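Transcriptional regulator KdgR (Pseudomonas aeruginosa, PDB 5Y6I) probably acts as a DNA-binding transcription factor of the IclR family, joining a helix-turn-helix domain to a C-terminal domain of the GAF clan. Local coordinates at residues Lys27-Leu32 against Tyr74-Glu79; Cys112-Trp117 against Ala225-Val230. One frame throughout, in Å; residues are numbered along the deposited sequence.

Interaction 1: residues Lys27-Leu32 against Tyr74-Glu79; sequences KALAEL and YSLGRE
Leu29 reaches from the end of helix 18-31 onto the strand that opens Tyr74-Glu79, and its two methyl groups divide the work. CD1 meets the Tyr74 side chain at its root, Leu29 CD1 lying 3.7 Å from Tyr74 CB, where the two side chains cross at about a right angle. CD2 lies against the backbone, with Leu29 CD2 3.4 Å from Ser75 O, and also touches the next residue, with Leu29 CD2 3.7 Å from Leu76 CD2. The side chains of Leu29 and Leu76 slide past each other in opposite directions. Leu76 is branched to similar effect: while CD2 faces Leu29, the other methyl rests on the helix backbone, Leu76 CD1 standing 3.7 Å from Ala30 CA and close to its CB.

The side-chain contacts are apolar, though Leu29 CD2 also lies on the Ser75 carbonyl. In Leu29, CG is anti to the backbone N (chi1 -169°), beside the carbonyl carbon, and its two methyls reach the strand. In Tyr74, CG is anti to the carbonyl carbon (chi1 -65°), and the ring leads away from Leu29 to pack on His53, Leu56 and Ile60 of helix 49-61. The axes of helix segment 27-31 and strand 74-76 run at 99° and approach to 7.7 Å.

A second shell surrounds both partners. Leu29 also packs on Leu41 of helix 38-45 and on Ala65, while backbone hydrogen bonds tie Tyr74 to Thr36 and Ser75 to Val66. On the dimer side, Ala30 packs on Ala86 of the second subunit. Gly77 then serves as the N-cap residue of helix 78-88, turning the chain directly from strand into helix. The arrangement is that of a winged helix-turn-helix domain, in which the first helix packs on the returning strand of the two-stranded wing.

Interaction 2: residues Cys112-Trp117 against Ala225-Val230; sequences CFLAVW and AVLTVV
Phe113 and Thr228 face each other as a hydrogen-bonded pair of antiparallel strands, and the phenyl side chain can be followed across the seam. Its CB leaves the sheet on the face shared with Ala115, Val226 and Thr228. From there CG takes the position between backbone N and carbonyl carbon (chi1 57°). The ring lies against Thr228 of the neighbouring strand. Phe113 CD2 passes 3.5 Å from Thr228 O. Beyond it, at the ring edge, Phe113 CE2 meets Val230 CG1 at 3.7 Å. CZ, the tip, lies beneath Thr228 CB, which makes a CH-pi contact 3.5 Å from the centroid of the Phe113 ring. Thr228 OG1 lies over the same ring, but its position is doubtful.

Backbone bonds hold the strands in register: Phe113 N to Thr228 O at 2.9 Å, and two reciprocal bonds between Ala115 and Val226, Ala115 N to Val226 O at 2.9 Å and Val226 N to Ala115 O at 2.8 Å. On the other face Leu114 CD1 packs 3.6 Å from Ala225 CB.

These are inner strands of the five-stranded antiparallel sheet, flanked by 121-128 and 209-217. Thr151 of helix 150-158 packs on Phe113 and Thr228, whereas helices 93-108 and 244-258 cover the face of Leu227.

Overall arrangement
Interactions 1 and 2 show how two contacts in different domains of one chain rely on different chemistry. Their centres lie about 35 Å apart on opposite sides of the chain's centre, and they share no helix or strand. Both are buried, yet the first is a small, largely apolar meeting of helix and strand in the winged helix-turn-helix domain, the probable DNA-binding part, partly bordered by the second subunit. The second, within the C-terminal sheet, buries more than twice the area and combines main-chain hydrogen bonds with side-chain packing on two faces. Residues 27-32 and 74-79 close before 112-117 and 225-230 open, as expected of two domains that follow one another along the chain.

Interaction 1: residues Lys27-Leu32 against Tyr74-Glu79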
# COMPACT_ATOMS: atom_id res chain seq x y z
N LYS A 27 18.39 -4.51 -1.27
CA LYS A 27 17.82 -3.23 -1.64
C LYS A 27 18.14 -2.90 -3.09
O LYS A 27 17.33 -2.29 -3.79
CB LYS A 27 18.34 -2.13 -0.70
CG LYS A 27 17.92 -0.73 -1.09
CD LYS A 27 18.82 0.33 -0.47
CE LYS A 27 18.60 0.46 1.03
NZ LYS A 27 19.26 1.66 1.61
N ALA A 28 19.31 -3.28 -3.56
CA ALA A 28 19.64 -2.97 -4.95
C ALA A 28 19.05 -3.97 -5.93
O ALA A 28 18.86 -3.63 -7.10
CB ALA A 28 21.14 -2.92 -5.14
N LEU A 29 18.79 -5.20 -5.49
CA LEU A 29 18.07 -6.15 -6.32
C LEU A 29 16.66 -5.65 -6.59
O LEU A 29 16.22 -5.62 -7.75
CB LEU A 29 18.07 -7.53 -5.63
CG LEU A 29 17.62 -8.81 -6.32
CD1 LEU A 29 18.63 -9.30 -7.34
CD2 LEU A 29 17.36 -9.91 -5.28
N ALA A 30 15.97 -5.18 -5.55
CA ALA A 30 14.64 -4.59 -5.73
C ALA A 30 14.68 -3.40 -6.67
O ALA A 30 13.78 -3.21 -7.50
CB ALA A 30 14.08 -4.17 -4.37
N GLU A 31 15.69 -2.57 -6.51
CA GLU A 31 15.88 -1.41 -7.34
C GLU A 31 16.11 -1.80 -8.77
O GLU A 31 15.83 -1.04 -9.67
CB GLU A 31 17.06 -0.59 -6.84
CG GLU A 31 16.69 0.51 -5.88
CD GLU A 31 17.89 1.31 -5.42
OE1 GLU A 31 18.26 1.19 -4.25
OE2 GLU A 31 18.45 2.08 -6.23
N LEU A 32 16.61 -3.00 -9.01
CA LEU A 32 16.89 -3.42 -10.36
C LEU A 32 15.76 -4.16 -11.02
O LEU A 32 15.88 -5.29 -11.41
CB LEU A 32 18.21 -4.17 -10.46
CG LEU A 32 19.46 -3.29 -10.30
CD1 LEU A 32 20.72 -4.10 -10.25
CD2 LEU A 32 19.59 -2.24 -11.37
N TYR A 74 18.87 -12.79 -11.65
CA TYR A 74 18.56 -12.71 -10.23
C TYR A 74 17.36 -11.81 -10.01
O TYR A 74 17.24 -10.75 -10.65
CB TYR A 74 19.75 -12.17 -9.43
CG TYR A 74 20.95 -13.08 -9.46
CD1 TYR A 74 21.00 -14.23 -8.67
CD2 TYR A 74 22.03 -12.81 -10.29
CE1 TYR A 74 22.10 -15.09 -8.70
CE2 TYR A 74 23.13 -13.66 -10.33
CZ TYR A 74 23.16 -14.79 -9.55
OH TYR A 74 24.27 -15.60 -9.62
N SER A 75 16.49 -12.21 -9.10
CA SER A 75 15.32 -11.42 -8.78
C SER A 75 14.95 -11.66 -7.32
O SER A 75 15.56 -12.47 -6.62
CB SER A 75 14.16 -11.76 -9.71
OG SER A 75 14.04 -13.17 -9.83
N LEU A 76 13.91 -10.96 -6.87
CA LEU A 76 13.52 -11.08 -5.48
C LEU A 76 12.79 -12.38 -5.24
O LEU A 76 12.00 -12.83 -6.07
CB LEU A 76 12.64 -9.91 -5.07
CG LEU A 76 13.36 -8.57 -5.18
CD1 LEU A 76 12.36 -7.42 -5.35
CD2 LEU A 76 14.22 -8.37 -3.96
N GLY A 77 13.08 -13.00 -4.10
CA GLY A 77 12.39 -14.21 -3.71
C GLY A 77 11.07 -13.93 -3.02
O GLY A 77 10.67 -12.78 -2.78
N ARG A 78 10.37 -15.02 -2.69
CA ARG A 78 9.11 -14.91 -1.97
C ARG A 78 9.29 -14.35 -0.57
O ARG A 78 8.38 -13.70 -0.05
CB ARG A 78 8.42 -16.27 -1.90
CG ARG A 78 7.57 -16.61 -3.10
CD ARG A 78 6.53 -15.55 -3.40
NE ARG A 78 6.14 -15.61 -4.81
CZ ARG A 78 6.80 -15.00 -5.79
NH1 ARG A 78 6.39 -15.12 -7.04
NH2 ARG A 78 7.88 -14.27 -5.52
N GLU A 79 10.45 -14.60 0.06
CA GLU A 79 10.71 -13.93 1.33
C GLU A 79 10.76 -12.42 1.17
O GLU A 79 10.29 -11.68 2.05
CB GLU A 79 12.02 -14.44 1.94
CG GLU A 79 11.84 -15.70 2.73
CD GLU A 79 10.61 -15.64 3.60
OE1 GLU A 79 10.39 -14.60 4.27
OE2 GLU A 79 9.85 -16.62 3.61

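Interaction 2: residues Cys112-Trp117 against Ala225-Val230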
# COMPACT_ATOMS: atom_id res chain seq x y z
N CYS A 112 -1.26 23.69 11.95
CA CYS A 112 -1.22 22.70 10.88
C CYS A 112 -2.15 21.55 11.24
O CYS A 112 -2.29 21.21 12.42
CB CYS A 112 0.19 22.15 10.64
SG CYS A 112 1.46 23.43 10.53
N PHE A 113 -2.79 20.97 10.22
CA PHE A 113 -3.71 19.86 10.46
C PHE A 113 -3.57 18.79 9.38
O PHE A 113 -3.07 19.04 8.27
CB PHE A 113 -5.18 20.33 10.57
CG PHE A 113 -5.71 21.10 9.37
CD1 PHE A 113 -6.52 20.48 8.42
CD2 PHE A 113 -5.49 22.47 9.25
CE1 PHE A 113 -7.05 21.21 7.34
CE2 PHE A 113 -6.02 23.21 8.18
CZ PHE A 113 -6.79 22.58 7.23
N LEU A 114 -3.98 17.58 9.73
CA LEU A 114 -4.01 16.46 8.80
C LEU A 114 -5.46 16.06 8.57
O LEU A 114 -6.24 15.91 9.52
CB LEU A 114 -3.21 15.27 9.32
CG LEU A 114 -2.86 14.17 8.30
CD1 LEU A 114 -1.77 14.64 7.34
CD2 LEU A 114 -2.41 12.92 9.02
N ALA A 115 -5.83 15.91 7.30
CA ALA A 115 -7.15 15.44 6.91
C ALA A 115 -7.00 14.22 6.02
O ALA A 115 -6.05 14.10 5.25
CB ALA A 115 -7.93 16.51 6.18
N VAL A 116 -7.97 13.30 6.15
CA VAL A 116 -8.10 12.14 5.27
C VAL A 116 -9.48 12.18 4.64
O VAL A 116 -10.35 12.97 5.02
CB VAL A 116 -7.89 10.82 6.02
CG1 VAL A 116 -6.53 10.81 6.77
CG2 VAL A 116 -9.08 10.58 6.97
N TRP A 117 -9.70 11.30 3.67
CA TRP A 117 -10.93 11.28 2.88
C TRP A 117 -11.90 10.26 3.47
O TRP A 117 -11.61 9.06 3.52
CB TRP A 117 -10.63 10.98 1.42
CG TRP A 117 -11.81 11.00 0.52
CD1 TRP A 117 -12.51 9.91 0.03
CD2 TRP A 117 -12.48 12.16 0.02
NE1 TRP A 117 -13.54 10.34 -0.77
CE2 TRP A 117 -13.55 11.71 -0.79
CE3 TRP A 117 -12.27 13.53 0.16
CZ2 TRP A 117 -14.41 12.59 -1.45
CZ3 TRP A 117 -13.13 14.40 -0.50
CH2 TRP A 117 -14.18 13.93 -1.29
N ALA A 225 -3.47 11.40 2.72
CA ALA A 225 -3.97 12.49 3.54
C ALA A 225 -3.65 13.80 2.82
O ALA A 225 -3.01 13.81 1.76
CB ALA A 225 -3.35 12.46 4.94
N VAL A 226 -4.13 14.90 3.40
CA VAL A 226 -3.74 16.25 3.02
C VAL A 226 -3.27 16.96 4.28
O VAL A 226 -3.89 16.82 5.34
CB VAL A 226 -4.90 17.02 2.36
CG1 VAL A 226 -4.45 18.44 1.93
CG2 VAL A 226 -5.42 16.25 1.17
N LEU A 227 -2.16 17.67 4.17
CA LEU A 227 -1.58 18.39 5.28
C LEU A 227 -1.63 19.87 4.94
O LEU A 227 -1.42 20.26 3.79
CB LEU A 227 -0.14 17.94 5.56
CG LEU A 227 0.36 18.12 6.99
CD1 LEU A 227 1.52 17.16 7.25
CD2 LEU A 227 0.78 19.55 7.29
N THR A 228 -1.90 20.70 5.95
CA THR A 228 -2.49 22.00 5.70
C THR A 228 -2.11 22.98 6.79
O THR A 228 -2.22 22.65 7.98
CB THR A 228 -4.00 21.86 5.67
OG1 THR A 228 -4.32 20.91 6.68
CG2 THR A 228 -4.48 21.31 4.38
N VAL A 229 -1.71 24.19 6.39
CA VAL A 229 -1.34 25.26 7.31
C VAL A 229 -2.39 26.35 7.22
O VAL A 229 -2.94 26.63 6.15
CB VAL A 229 0.06 25.81 6.98
CG1 VAL A 229 0.40 27.02 7.86
CG2 VAL A 229 1.11 24.70 7.13
N VAL A 230 -2.67 27.01 8.35
CA VAL A 230 -3.81 27.91 8.38
C VAL A 230 -3.58 29.00 9.42
O VAL A 230 -2.90 28.79 10.42
CB VAL A 230 -5.10 27.09 8.61
CG1 VAL A 230 -5.03 26.36 9.93
CG2 VAL A 230 -6.35 27.95 8.50